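DNA processing protein DprA (Streptococcus pneumoniae, PDB 3UQZ) binds single-stranded DNA cooperatively, shields it from nucleases and helps load the RecA recombinase onto it during natural transformation. Local coordinates at residues 216-222 and 242-247; 127-132 and 271-277; 133-137 and 277-282; 84-89 and 239-243. One frame throughout, in Å; residues are numbered along the deposited sequence.

In the fold
Counting from the N terminus, residues 84-89 come first and pair late, with 239-243, so that interaction 4 joins the region of helix 83-86 to the turn between helix 229-239 and strand 243-246. Residues 127-132 and 133-137, at and after the end of helix 119-130, are met only by the C-terminal helix 273-279 and the residues after it; these closures, interactions 2 and 3, cross each other, share Leu277, and both cross interaction 4. Interaction 1 is the short closure, a beta-alpha-beta unit lying wholly within the loops of interactions 2 and 3 and sharing Arg242 and Asp243 with interaction 4. Arg217 links it to Asp84 and, through a weaker ion pair, to Glu281.

Interaction 1 (216-222 and 242-247); sequences CRGVIVA and RDVFAI
Two strands, 218-222 and 243-246, run parallel with axes 4.6 Å apart at closest and 20° between them, in the register Gly218-Asp243, Val219-Val244, Ile220-Phe245, Val221-Ala246. The amides and carbonyls of Val219 and Val221 face the partner: Val219 N donates to Asp243 O (2.8 Å), Phe245 N to Val219 O (2.8 Å), Val221 N to Phe245 O (2.9 Å) and Ile247 N to Val221 O (2.9 Å). Ile220 bonds instead to Ala110 and Val112 of strand 108-113. With helix 229-239 as crossover, the pair forms a beta-alpha-beta unit of the Rossmann-like sheet; Val219, Val221 and Val244 face that helix. On the other face lie Ile220 and Phe245 (both chi1 m), Ile220 CG1 4.0 Å from Phe245 CB. Asp243 N bonds weakly to Arg217 O (3.3 Å), and a water donates to Asp243 OD2 (2.8 Å) and, weakly, to Arg217 O (3.0 Å). Arg242 NE donates to Cys216 O (2.9 Å), NH2 to Gly214 O and NH1 to Glu240 O. Arg217 NH1 salt-bridges Asp84.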
loop_
_atom_site.group_PDB
_atom_site.type_symbol
_atom_site.label_atom_id
_atom_site.label_comp_id
_atom_site.label_asym_id
_atom_site.label_seq_id
_atom_site.Cartn_x
_atom_site.Cartn_y
_atom_site.Cartn_z
ATOM N N CYS A 216 14.960 16.752 6.463
ATOM C CA CYS A 216 14.992 15.824 5.325
ATOM C C CYS A 216 14.021 16.077 4.173
ATOM O O CYS A 216 12.974 16.696 4.351
ATOM C CB CYS A 216 14.879 14.389 5.833
ATOM S SG CYS A 216 15.627 14.125 7.458
ATOM N N ARG A 217 14.366 15.532 2.989
ATOM C CA ARG A 217 13.560 15.618 1.761
ATOM C C ARG A 217 12.517 14.481 1.682
ATOM O O ARG A 217 11.587 14.555 0.874
ATOM C CB ARG A 217 14.458 15.621 0.509
ATOM C CG ARG A 217 15.517 16.722 0.487
ATOM C CD ARG A 217 15.013 18.004 -0.137
ATOM N NE ARG A 217 15.659 18.265 -1.425
ATOM C CZ ARG A 217 16.783 18.961 -1.587
ATOM N NH1 ARG A 217 17.419 19.466 -0.536
ATOM N NH2 ARG A 217 17.280 19.154 -2.801
ATOM N N GLY A 218 12.689 13.464 2.534
ATOM C CA GLY A 218 11.793 12.319 2.641
ATOM C C GLY A 218 11.742 11.716 4.029
ATOM O O GLY A 218 12.716 11.796 4.785
ATOM N N VAL A 219 10.597 11.094 4.366
ATOM C CA VAL A 219 10.365 10.424 5.654
ATOM C C VAL A 219 9.972 8.969 5.399
ATOM O O VAL A 219 9.051 8.714 4.637
ATOM C CB VAL A 219 9.301 11.147 6.544
ATOM C CG1 VAL A 219 9.167 10.480 7.909
ATOM C CG2 VAL A 219 9.615 12.629 6.714
ATOM N N ILE A 220 10.658 8.021 6.053
ATOM C CA ILE A 220 10.373 6.589 5.985
ATOM C C ILE A 220 9.561 6.203 7.225
ATOM O O ILE A 220 10.008 6.445 8.349
ATOM C CB ILE A 220 11.662 5.733 5.816
ATOM C CG1 ILE A 220 12.338 5.980 4.447
ATOM C CG2 ILE A 220 11.375 4.229 6.031
ATOM C CD1 ILE A 220 13.783 5.436 4.336
ATOM N N VAL A 221 8.353 5.627 7.008
ATOM C CA VAL A 221 7.458 5.146 8.073
ATOM C C VAL A 221 7.442 3.637 8.127
ATOM O O VAL A 221 7.437 2.974 7.091
ATOM C CB VAL A 221 6.000 5.647 8.029
ATOM C CG1 VAL A 221 5.584 6.254 9.361
ATOM C CG2 VAL A 221 5.718 6.557 6.842
ATOM N N ALA A 222 7.355 3.109 9.341
ATOM C CA ALA A 222 7.260 1.690 9.618
ATOM C C ALA A 222 6.532 1.522 10.921
ATOM O O ALA A 222 6.884 2.149 11.923
ATOM C CB ALA A 222 8.635 1.071 9.715
ATOM N N ARG A 242 7.083 17.277 1.651
ATOM C CA ARG A 242 8.095 16.218 1.734
ATOM C C ARG A 242 7.501 14.856 1.360
ATOM O O ARG A 242 6.317 14.602 1.604
ATOM C CB ARG A 242 8.749 16.163 3.140
ATOM C CG ARG A 242 9.194 17.502 3.754
ATOM C CD ARG A 242 10.262 18.216 2.938
ATOM N NE ARG A 242 11.196 18.966 3.780
ATOM C CZ ARG A 242 11.036 20.238 4.137
ATOM N NH1 ARG A 242 9.962 20.915 3.745
ATOM N NH2 ARG A 242 11.946 20.843 4.887
ATOM N N ASP A 243 8.327 13.985 0.748
ATOM C CA ASP A 243 7.921 12.646 0.340
ATOM C C ASP A 243 7.836 11.745 1.549
ATOM O O ASP A 243 8.700 11.805 2.433
ATOM C CB ASP A 243 8.923 12.035 -0.650
ATOM C CG ASP A 243 8.977 12.651 -2.033
ATOM O OD1 ASP A 243 7.904 13.070 -2.545
ATOM O OD2 ASP A 243 10.072 12.640 -2.642
ATOM N N VAL A 244 6.792 10.900 1.590
ATOM C CA VAL A 244 6.629 9.907 2.640
ATOM C C VAL A 244 6.644 8.510 2.046
ATOM O O VAL A 244 5.924 8.238 1.085
ATOM C CB VAL A 244 5.631 10.208 3.806
ATOM C CG1 VAL A 244 4.778 11.442 3.551
ATOM C CG2 VAL A 244 4.783 9.010 4.193
ATOM N N PHE A 245 7.575 7.678 2.535
ATOM C CA PHE A 245 7.806 6.315 2.079
ATOM C C PHE A 245 7.326 5.371 3.154
ATOM O O PHE A 245 7.959 5.270 4.206
ATOM C CB PHE A 245 9.303 6.096 1.772
ATOM C CG PHE A 245 9.910 7.114 0.841
ATOM C CD1 PHE A 245 9.659 7.069 -0.525
ATOM C CD2 PHE A 245 10.737 8.122 1.330
ATOM C CE1 PHE A 245 10.217 8.020 -1.386
ATOM C CE2 PHE A 245 11.291 9.079 0.466
ATOM C CZ PHE A 245 11.022 9.021 -0.884
ATOM N N ALA A 246 6.180 4.710 2.921
ATOM C CA ALA A 246 5.600 3.818 3.917
ATOM C C ALA A 246 5.881 2.346 3.665
ATOM O O ALA A 246 5.725 1.866 2.540
ATOM C CB ALA A 246 4.115 4.077 4.051
ATOM N N ILE A 247 6.329 1.638 4.718
ATOM C CA ILE A 247 6.599 0.200 4.686
ATOM C C ILE A 247 5.296 -0.518 5.081
ATOM O O ILE A 247 4.783 -0.262 6.180
ATOM C CB ILE A 247 7.796 -0.201 5.604
ATOM C CG1 ILE A 247 9.109 0.506 5.173
ATOM C CG2 ILE A 247 7.975 -1.733 5.636
ATOM C CD1 ILE A 247 10.196 0.575 6.260
HETATM O O HOH W 1 12.561 12.696 -1.286
#

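Interaction 2 (127-132 and 271-277); sequences KVIQGL and TSGQDVL
Residues 127-130 belong to the last turn of helix 119-130 and the chain runs on through Gly131 and Leu132, with Gly131 N bonded to Lys127 O (3.2 Å) and Leu132 N to Ile129 O (3.0 Å). Ser272 is extended and leads into helix 273-279. The two backbones meet at a pair of glycines, Gly131 CA and Gly273 CA lying 3.9 Å apart; Gly273 CA is also 3.2 Å from Val128 O. A CB on either glycine would clash with the opposing backbone, so the approach depends on both. Ser272 is the N-cap, its OG (chi1 p) accepting a weak bond from Asp275 N at 3.4 Å, while Asp275 OD2 receives Thr271 N (2.8 Å) and Thr271 OG1 (2.7 Å). Lys127, trans through chi3, donates from NZ to Thr271 O (3.0 Å). Apolar contacts follow: Val128 CG1 to Val276 CG2 (3.9 Å), Leu132 CD2 to Val276 CB (3.8 Å) and to Leu277 CD2 (3.9 Å). The close glycine contact sets the end of a helix of the Rossmann-like domain against the start of helix 273-279; helix 146-157 packs on Ile129, Val128 touches Ile247, and Ile251 of the second subunit lies against Lys127 and Val128.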
loop_
_atom_site.group_PDB
_atom_site.type_symbol
_atom_site.label_atom_id
_atom_site.label_comp_id
_atom_site.label_asym_id
_atom_site.label_seq_id
_atom_site.Cartn_x
_atom_site.Cartn_y
_atom_site.Cartn_z
ATOM N N LYS A 127 16.179 -3.840 6.744
ATOM C CA LYS A 127 16.233 -4.284 5.351
ATOM C C LYS A 127 16.207 -3.078 4.397
ATOM O O LYS A 127 17.058 -3.002 3.506
ATOM C CB LYS A 127 15.086 -5.273 5.052
ATOM C CG LYS A 127 15.130 -5.908 3.661
ATOM C CD LYS A 127 13.909 -6.780 3.416
ATOM C CE LYS A 127 13.838 -7.347 2.017
ATOM N NZ LYS A 127 13.285 -6.361 1.053
ATOM N N VAL A 128 15.252 -2.138 4.595
ATOM C CA VAL A 128 15.131 -0.913 3.796
ATOM C C VAL A 128 16.418 -0.055 3.905
ATOM O O VAL A 128 16.934 0.381 2.876
ATOM C CB VAL A 128 13.833 -0.111 4.105
ATOM C CG1 VAL A 128 13.780 1.213 3.327
ATOM C CG2 VAL A 128 12.593 -0.951 3.814
ATOM N N ILE A 129 16.957 0.135 5.129
ATOM C CA ILE A 129 18.180 0.915 5.346
ATOM C C ILE A 129 19.392 0.280 4.662
ATOM O O ILE A 129 20.158 0.994 4.015
ATOM C CB ILE A 129 18.404 1.271 6.840
ATOM C CG1 ILE A 129 17.382 2.344 7.282
ATOM C CG2 ILE A 129 19.865 1.727 7.127
ATOM C CD1 ILE A 129 17.264 2.515 8.731
ATOM N N GLN A 130 19.542 -1.059 4.764
ATOM C CA GLN A 130 20.637 -1.793 4.126
ATOM C C GLN A 130 20.639 -1.553 2.611
ATOM O O GLN A 130 21.689 -1.266 2.051
ATOM C CB GLN A 130 20.560 -3.286 4.459
ATOM C CG GLN A 130 21.195 -3.644 5.802
ATOM C CD GLN A 130 20.719 -4.962 6.396
ATOM O OE1 GLN A 130 19.875 -5.683 5.841
ATOM N NE2 GLN A 130 21.251 -5.299 7.564
ATOM N N GLY A 131 19.452 -1.573 2.001
ATOM C CA GLY A 131 19.237 -1.321 0.578
ATOM C C GLY A 131 19.528 0.097 0.123
ATOM O O GLY A 131 19.647 0.335 -1.081
ATOM N N LEU A 132 19.639 1.061 1.072
ATOM C CA LEU A 132 19.963 2.462 0.789
ATOM C C LEU A 132 21.449 2.623 0.429
ATOM O O LEU A 132 21.818 3.613 -0.199
ATOM C CB LEU A 132 19.574 3.396 1.952
ATOM C CG LEU A 132 18.071 3.616 2.198
ATOM C CD1 LEU A 132 17.852 4.382 3.476
ATOM C CD2 LEU A 132 17.396 4.342 1.041
ATOM N N THR A 271 9.289 -1.348 -0.412
ATOM C CA THR A 271 9.630 -2.736 -0.043
ATOM C C THR A 271 11.139 -2.920 0.136
ATOM O O THR A 271 11.575 -3.918 0.713
ATOM C CB THR A 271 9.064 -3.743 -1.078
ATOM O OG1 THR A 271 9.741 -3.577 -2.321
ATOM C CG2 THR A 271 7.560 -3.593 -1.292
ATOM N N SER A 272 11.934 -1.971 -0.384
ATOM C CA SER A 272 13.397 -1.994 -0.295
ATOM C C SER A 272 13.967 -0.566 -0.278
ATOM O O SER A 272 13.224 0.399 -0.496
ATOM C CB SER A 272 13.977 -2.773 -1.476
ATOM O OG SER A 272 13.565 -2.215 -2.713
ATOM N N GLY A 273 15.283 -0.459 -0.061
ATOM C CA GLY A 273 16.019 0.798 -0.111
ATOM C C GLY A 273 16.050 1.334 -1.525
ATOM O O GLY A 273 16.032 2.549 -1.732
ATOM N N GLN A 274 16.049 0.416 -2.510
ATOM C CA GLN A 274 16.016 0.723 -3.938
ATOM C C GLN A 274 14.725 1.445 -4.311
ATOM O O GLN A 274 14.758 2.341 -5.152
ATOM C CB GLN A 274 16.173 -0.552 -4.760
ATOM C CG GLN A 274 17.349 -0.519 -5.724
ATOM C CD GLN A 274 17.554 -1.886 -6.330
ATOM O OE1 GLN A 274 16.975 -2.234 -7.371
ATOM N NE2 GLN A 274 18.371 -2.706 -5.675
ATOM N N ASP A 275 13.599 1.081 -3.663
ATOM C CA ASP A 275 12.296 1.720 -3.861
ATOM C C ASP A 275 12.348 3.171 -3.392
ATOM O O ASP A 275 11.745 4.025 -4.023
ATOM C CB ASP A 275 11.188 0.962 -3.102
ATOM C CG ASP A 275 10.658 -0.307 -3.750
ATOM O OD1 ASP A 275 11.025 -0.584 -4.912
ATOM O OD2 ASP A 275 9.848 -1.001 -3.113
ATOM N N VAL A 276 13.078 3.442 -2.288
ATOM C CA VAL A 276 13.270 4.780 -1.706
ATOM C C VAL A 276 14.155 5.604 -2.642
ATOM O O VAL A 276 13.761 6.696 -3.053
ATOM C CB VAL A 276 13.849 4.727 -0.252
ATOM C CG1 VAL A 276 14.086 6.135 0.311
ATOM C CG2 VAL A 276 12.950 3.909 0.681
ATOM N N LEU A 277 15.325 5.058 -3.001
ATOM C CA LEU A 277 16.300 5.698 -3.881
ATOM C C LEU A 277 15.712 6.057 -5.233
ATOM O O LEU A 277 16.026 7.126 -5.763
ATOM C CB LEU A 277 17.566 4.841 -4.024
ATOM C CG LEU A 277 18.387 4.633 -2.749
ATOM C CD1 LEU A 277 19.512 3.684 -2.993
ATOM C CD2 LEU A 277 18.931 5.946 -2.199
#

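Interaction 3 (133-137 and 277-282); sequences ENELV and LAEFEF
Glu133 leaves helix 119-130 with positive phi (54°), and Asn134 repeats the left-handed conformation (phi 54°, psi 24°), turning the chain so that Glu135 and Leu136 face the C-terminal tail; Asn134 ND2 is held by Asn157 O. Glu135 takes a helical conformation, its CB 4.2 Å from Leu277 CD2 and its OE1 4.2 Å from Phe282 CZ. Leu136 is extended, with chi1 m and chi2 t. This is the alpha-to-beta connection of the Rossmann-like domain, leading into strand 137-140, and the tail that follows helix 273-279 folds back over it. Leu136 makes most of the contacts: CD1 lies 4.2 Å from Leu277 CD2, and CD2 is 3.5 Å from Phe280 CE2 and 3.6 Å from Phe282 CE1. That methyl sits over the face of the Phe280 ring, 3.9 Å from its centroid and 28° off the normal, a CH-pi contact. Phe280 is chi1 t, Phe282 chi1 m, and no hydrogen bond joins the segments. Val137 pairs with strand 108-113 through Val109, whose side chain touches both Leu136 and Phe280.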
loop_
_atom_site.group_PDB
_atom_site.type_symbol
_atom_site.label_atom_id
_atom_site.label_comp_id
_atom_site.label_asym_id
_atom_site.label_seq_id
_atom_site.Cartn_x
_atom_site.Cartn_y
_atom_site.Cartn_z
ATOM N N GLU A 133 22.283 1.619 0.789
ATOM C CA GLU A 133 23.721 1.508 0.491
ATOM C C GLU A 133 24.518 2.730 0.938
ATOM O O GLU A 133 25.340 3.247 0.179
ATOM C CB GLU A 133 23.987 1.172 -1.012
ATOM C CG GLU A 133 22.944 0.303 -1.704
ATOM C CD GLU A 133 23.347 -0.297 -3.033
ATOM O OE1 GLU A 133 23.287 0.400 -4.074
ATOM O OE2 GLU A 133 23.669 -1.505 -3.029
ATOM N N ASN A 134 24.245 3.211 2.167
ATOM C CA ASN A 134 24.887 4.376 2.791
ATOM C C ASN A 134 24.858 5.675 1.969
ATOM O O ASN A 134 25.685 6.555 2.186
ATOM C CB ASN A 134 26.288 4.037 3.300
ATOM C CG ASN A 134 26.310 3.013 4.401
ATOM O OD1 ASN A 134 25.335 2.799 5.138
ATOM N ND2 ASN A 134 27.449 2.379 4.554
ATOM N N GLU A 135 23.898 5.801 1.049
ATOM C CA GLU A 135 23.732 6.991 0.211
ATOM C C GLU A 135 23.104 8.160 0.993
ATOM O O GLU A 135 23.245 9.313 0.586
ATOM C CB GLU A 135 22.843 6.669 -1.004
ATOM C CG GLU A 135 23.573 6.022 -2.162
ATOM C CD GLU A 135 23.705 6.947 -3.353
ATOM O OE1 GLU A 135 22.696 7.150 -4.068
ATOM O OE2 GLU A 135 24.816 7.487 -3.561
ATOM N N LEU A 136 22.372 7.858 2.085
ATOM C CA LEU A 136 21.661 8.861 2.884
ATOM C C LEU A 136 21.995 8.795 4.356
ATOM O O LEU A 136 22.208 7.714 4.898
ATOM C CB LEU A 136 20.130 8.695 2.720
ATOM C CG LEU A 136 19.564 8.765 1.308
ATOM C CD1 LEU A 136 18.171 8.160 1.236
ATOM C CD2 LEU A 136 19.594 10.162 0.788
ATOM N N VAL A 137 21.984 9.953 5.013
ATOM C CA VAL A 137 22.181 10.076 6.460
ATOM C C VAL A 137 20.816 9.753 7.092
ATOM O O VAL A 137 19.787 10.321 6.685
ATOM C CB VAL A 137 22.686 11.495 6.873
ATOM C CG1 VAL A 137 22.752 11.649 8.391
ATOM C CG2 VAL A 137 24.035 11.790 6.255
ATOM N N LEU A 277 15.325 5.058 -3.001
ATOM C CA LEU A 277 16.300 5.698 -3.881
ATOM C C LEU A 277 15.712 6.057 -5.233
ATOM O O LEU A 277 16.026 7.126 -5.763
ATOM C CB LEU A 277 17.566 4.841 -4.024
ATOM C CG LEU A 277 18.387 4.633 -2.749
ATOM C CD1 LEU A 277 19.512 3.684 -2.993
ATOM C CD2 LEU A 277 18.931 5.946 -2.199
ATOM N N ALA A 278 14.811 5.211 -5.758
ATOM C CA ALA A 278 14.148 5.436 -7.041
ATOM C C ALA A 278 13.323 6.727 -7.079
ATOM O O ALA A 278 13.245 7.343 -8.141
ATOM C CB ALA A 278 13.262 4.246 -7.388
ATOM N N GLU A 279 12.700 7.128 -5.936
ATOM C CA GLU A 279 11.820 8.305 -5.854
ATOM C C GLU A 279 12.340 9.482 -5.025
ATOM O O GLU A 279 11.677 10.528 -4.994
ATOM C CB GLU A 279 10.383 7.945 -5.391
ATOM C CG GLU A 279 10.060 6.474 -5.179
ATOM C CD GLU A 279 9.382 5.745 -6.328
ATOM O OE1 GLU A 279 8.670 6.399 -7.126
ATOM O OE2 GLU A 279 9.522 4.501 -6.397
ATOM N N PHE A 280 13.504 9.321 -4.357
ATOM C CA PHE A 280 14.109 10.334 -3.482
ATOM C C PHE A 280 14.571 11.616 -4.202
ATOM O O PHE A 280 15.221 11.540 -5.245
ATOM C CB PHE A 280 15.255 9.718 -2.661
ATOM C CG PHE A 280 15.660 10.534 -1.455
ATOM C CD1 PHE A 280 15.012 10.375 -0.238
ATOM C CD2 PHE A 280 16.698 11.462 -1.536
ATOM C CE1 PHE A 280 15.377 11.139 0.867
ATOM C CE2 PHE A 280 17.051 12.238 -0.433
ATOM C CZ PHE A 280 16.399 12.058 0.765
ATOM N N GLU A 281 14.239 12.795 -3.618
ATOM C CA GLU A 281 14.634 14.114 -4.131
ATOM C C GLU A 281 16.029 14.484 -3.580
ATOM O O GLU A 281 16.179 14.787 -2.393
ATOM C CB GLU A 281 13.579 15.190 -3.791
ATOM C CG GLU A 281 13.812 16.521 -4.504
ATOM C CD GLU A 281 12.900 17.684 -4.144
ATOM O OE1 GLU A 281 13.429 18.767 -3.799
ATOM O OE2 GLU A 281 11.661 17.529 -4.249
ATOM N N PHE A 282 17.045 14.432 -4.450
ATOM C CA PHE A 282 18.432 14.705 -4.080
ATOM C C PHE A 282 18.864 16.185 -4.234
ATOM O O PHE A 282 18.768 16.920 -3.251
ATOM C CB PHE A 282 19.388 13.719 -4.778
ATOM C CG PHE A 282 19.438 12.330 -4.179
ATOM C CD1 PHE A 282 20.335 12.025 -3.164
ATOM C CD2 PHE A 282 18.629 11.313 -4.672
ATOM C CE1 PHE A 282 20.408 10.735 -2.642
ATOM C CE2 PHE A 282 18.701 10.023 -4.141
ATOM C CZ PHE A 282 19.584 9.746 -3.124
#

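Interaction 4 (84-89 and 239-243); sequences DLSEIY and EEGRD
Tyr89 N donates to Glu240 OE2 in an almost linear hydrogen bond (3.2 Å, 179°), and the same carboxylate oxygen is in a salt bridge with Arg236 of helix 229-239. Glu240 has chi1 and chi2 both m. The second polar link is weak: Arg242 NH2 reaches Asp84 O at 2.9 Å, but with an angle of 117° at the hydrogen. The guanidinium has better partners in Cys216 O, bound by NE, and Gly214 O, bound by NH2, while NH1 returns to Glu240 O (3.1 Å). It gathers carbonyls from three separate parts of the chain. The turn carrying these side chains is a Schellman motif that ends helix 229-239: Gly241, with positive phi (77°), leaves the helix and directs the chain into strand 243-246, one end of a crossover in the Rossmann-like fold. On the other segment, helix 83-86 is a short, weakly bonded turn whose Asp84 carboxylate salt-bridges Arg217. Farther out, Ile88 (chi1 p) packs its CG2 3.6 Å from Arg242 NH2 and its CA 3.5 Å from Glu240 OE1. Glu87 OE2, 4.6 Å from Arg242 NH1, adds only a distant opposite charge, with no N-H pointing at it.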
loop_
_atom_site.group_PDB
_atom_site.type_symbol
_atom_site.label_atom_id
_atom_site.label_comp_id
_atom_site.label_asym_id
_atom_site.label_seq_id
_atom_site.Cartn_x
_atom_site.Cartn_y
_atom_site.Cartn_z
ATOM N N ASP A 84 16.922 23.392 4.020
ATOM C CA ASP A 84 15.656 22.661 4.031
ATOM C C ASP A 84 14.904 22.890 5.339
ATOM O O ASP A 84 13.687 23.067 5.308
ATOM C CB ASP A 84 15.879 21.161 3.801
ATOM C CG ASP A 84 16.234 20.775 2.378
ATOM O OD1 ASP A 84 15.531 21.228 1.443
ATOM O OD2 ASP A 84 17.177 19.977 2.201
ATOM N N LEU A 85 15.623 22.903 6.479
ATOM C CA LEU A 85 15.044 23.148 7.797
ATOM C C LEU A 85 14.501 24.586 7.936
ATOM O O LEU A 85 13.494 24.785 8.602
ATOM C CB LEU A 85 16.058 22.794 8.921
ATOM C CG LEU A 85 15.570 22.862 10.379
ATOM C CD1 LEU A 85 14.412 21.895 10.654
ATOM C CD2 LEU A 85 16.710 22.637 11.338
ATOM N N SER A 86 15.137 25.571 7.284
ATOM C CA SER A 86 14.717 26.975 7.320
ATOM C C SER A 86 13.358 27.200 6.655
ATOM O O SER A 86 12.685 28.176 6.984
ATOM C CB SER A 86 15.762 27.858 6.649
ATOM O OG SER A 86 15.781 27.629 5.251
ATOM N N GLU A 87 12.962 26.312 5.716
ATOM C CA GLU A 87 11.719 26.400 4.946
ATOM C C GLU A 87 10.459 25.972 5.694
ATOM O O GLU A 87 9.355 26.232 5.211
ATOM C CB GLU A 87 11.828 25.610 3.638
ATOM C CG GLU A 87 12.862 26.122 2.656
ATOM C CD GLU A 87 13.210 25.059 1.636
ATOM O OE1 GLU A 87 14.249 25.215 0.957
ATOM O OE2 GLU A 87 12.453 24.064 1.522
ATOM N N ILE A 88 10.598 25.290 6.834
ATOM C CA ILE A 88 9.436 24.821 7.589
ATOM C C ILE A 88 8.790 25.928 8.396
ATOM O O ILE A 88 9.424 26.942 8.701
ATOM C CB ILE A 88 9.722 23.564 8.460
ATOM C CG1 ILE A 88 10.707 23.858 9.614
ATOM C CG2 ILE A 88 10.164 22.382 7.614
ATOM C CD1 ILE A 88 10.417 23.174 10.884
ATOM N N TYR A 89 7.525 25.730 8.753
ATOM C CA TYR A 89 6.828 26.666 9.614
ATOM C C TYR A 89 7.396 26.433 11.030
ATOM O O TYR A 89 7.552 25.275 11.447
ATOM C CB TYR A 89 5.304 26.425 9.570
ATOM C CG TYR A 89 4.557 27.164 10.659
ATOM C CD1 TYR A 89 4.455 28.554 10.643
ATOM C CD2 TYR A 89 4.000 26.480 11.734
ATOM C CE1 TYR A 89 3.808 29.243 11.665
ATOM C CE2 TYR A 89 3.354 27.160 12.765
ATOM C CZ TYR A 89 3.257 28.541 12.724
ATOM O OH TYR A 89 2.612 29.221 13.730
ATOM N N GLU A 239 2.326 17.985 4.390
ATOM C CA GLU A 239 1.900 19.390 4.352
ATOM C C GLU A 239 3.087 20.310 4.014
ATOM O O GLU A 239 2.885 21.362 3.412
ATOM C CB GLU A 239 1.270 19.808 5.693
ATOM C CG GLU A 239 -0.150 19.304 5.919
ATOM C CD GLU A 239 -0.609 19.213 7.367
ATOM O OE1 GLU A 239 -0.198 20.061 8.195
ATOM O OE2 GLU A 239 -1.410 18.300 7.670
ATOM N N GLU A 240 4.320 19.908 4.388
ATOM C CA GLU A 240 5.551 20.654 4.106
ATOM C C GLU A 240 6.120 20.321 2.702
ATOM O O GLU A 240 7.184 20.829 2.331
ATOM C CB GLU A 240 6.611 20.420 5.209
ATOM C CG GLU A 240 6.312 21.083 6.548
ATOM C CD GLU A 240 6.436 22.595 6.657
ATOM O OE1 GLU A 240 6.951 23.241 5.713
ATOM O OE2 GLU A 240 6.036 23.131 7.716
ATOM N N GLY A 241 5.400 19.487 1.946
ATOM C CA GLY A 241 5.776 19.062 0.599
ATOM C C GLY A 241 6.860 18.004 0.535
ATOM O O GLY A 241 7.481 17.824 -0.518
ATOM N N ARG A 242 7.083 17.277 1.651
ATOM C CA ARG A 242 8.095 16.218 1.734
ATOM C C ARG A 242 7.501 14.856 1.360
ATOM O O ARG A 242 6.317 14.602 1.604
ATOM C CB ARG A 242 8.749 16.163 3.140
ATOM C CG ARG A 242 9.194 17.502 3.754
ATOM C CD ARG A 242 10.262 18.216 2.938
ATOM N NE ARG A 242 11.196 18.966 3.780
ATOM C CZ ARG A 242 11.036 20.238 4.137
ATOM N NH1 ARG A 242 9.962 20.915 3.745
ATOM N NH2 ARG A 242 11.946 20.843 4.887
ATOM N N ASP A 243 8.327 13.985 0.748
ATOM C CA ASP A 243 7.921 12.646 0.340
ATOM C C ASP A 243 7.836 11.745 1.549
ATOM O O ASP A 243 8.700 11.805 2.433
ATOM C CB ASP A 243 8.923 12.035 -0.650
ATOM C CG ASP A 243 8.977 12.651 -2.033
ATOM O OD1 ASP A 243 7.904 13.070 -2.545
ATOM O OD2 ASP A 243 10.072 12.640 -2.642
#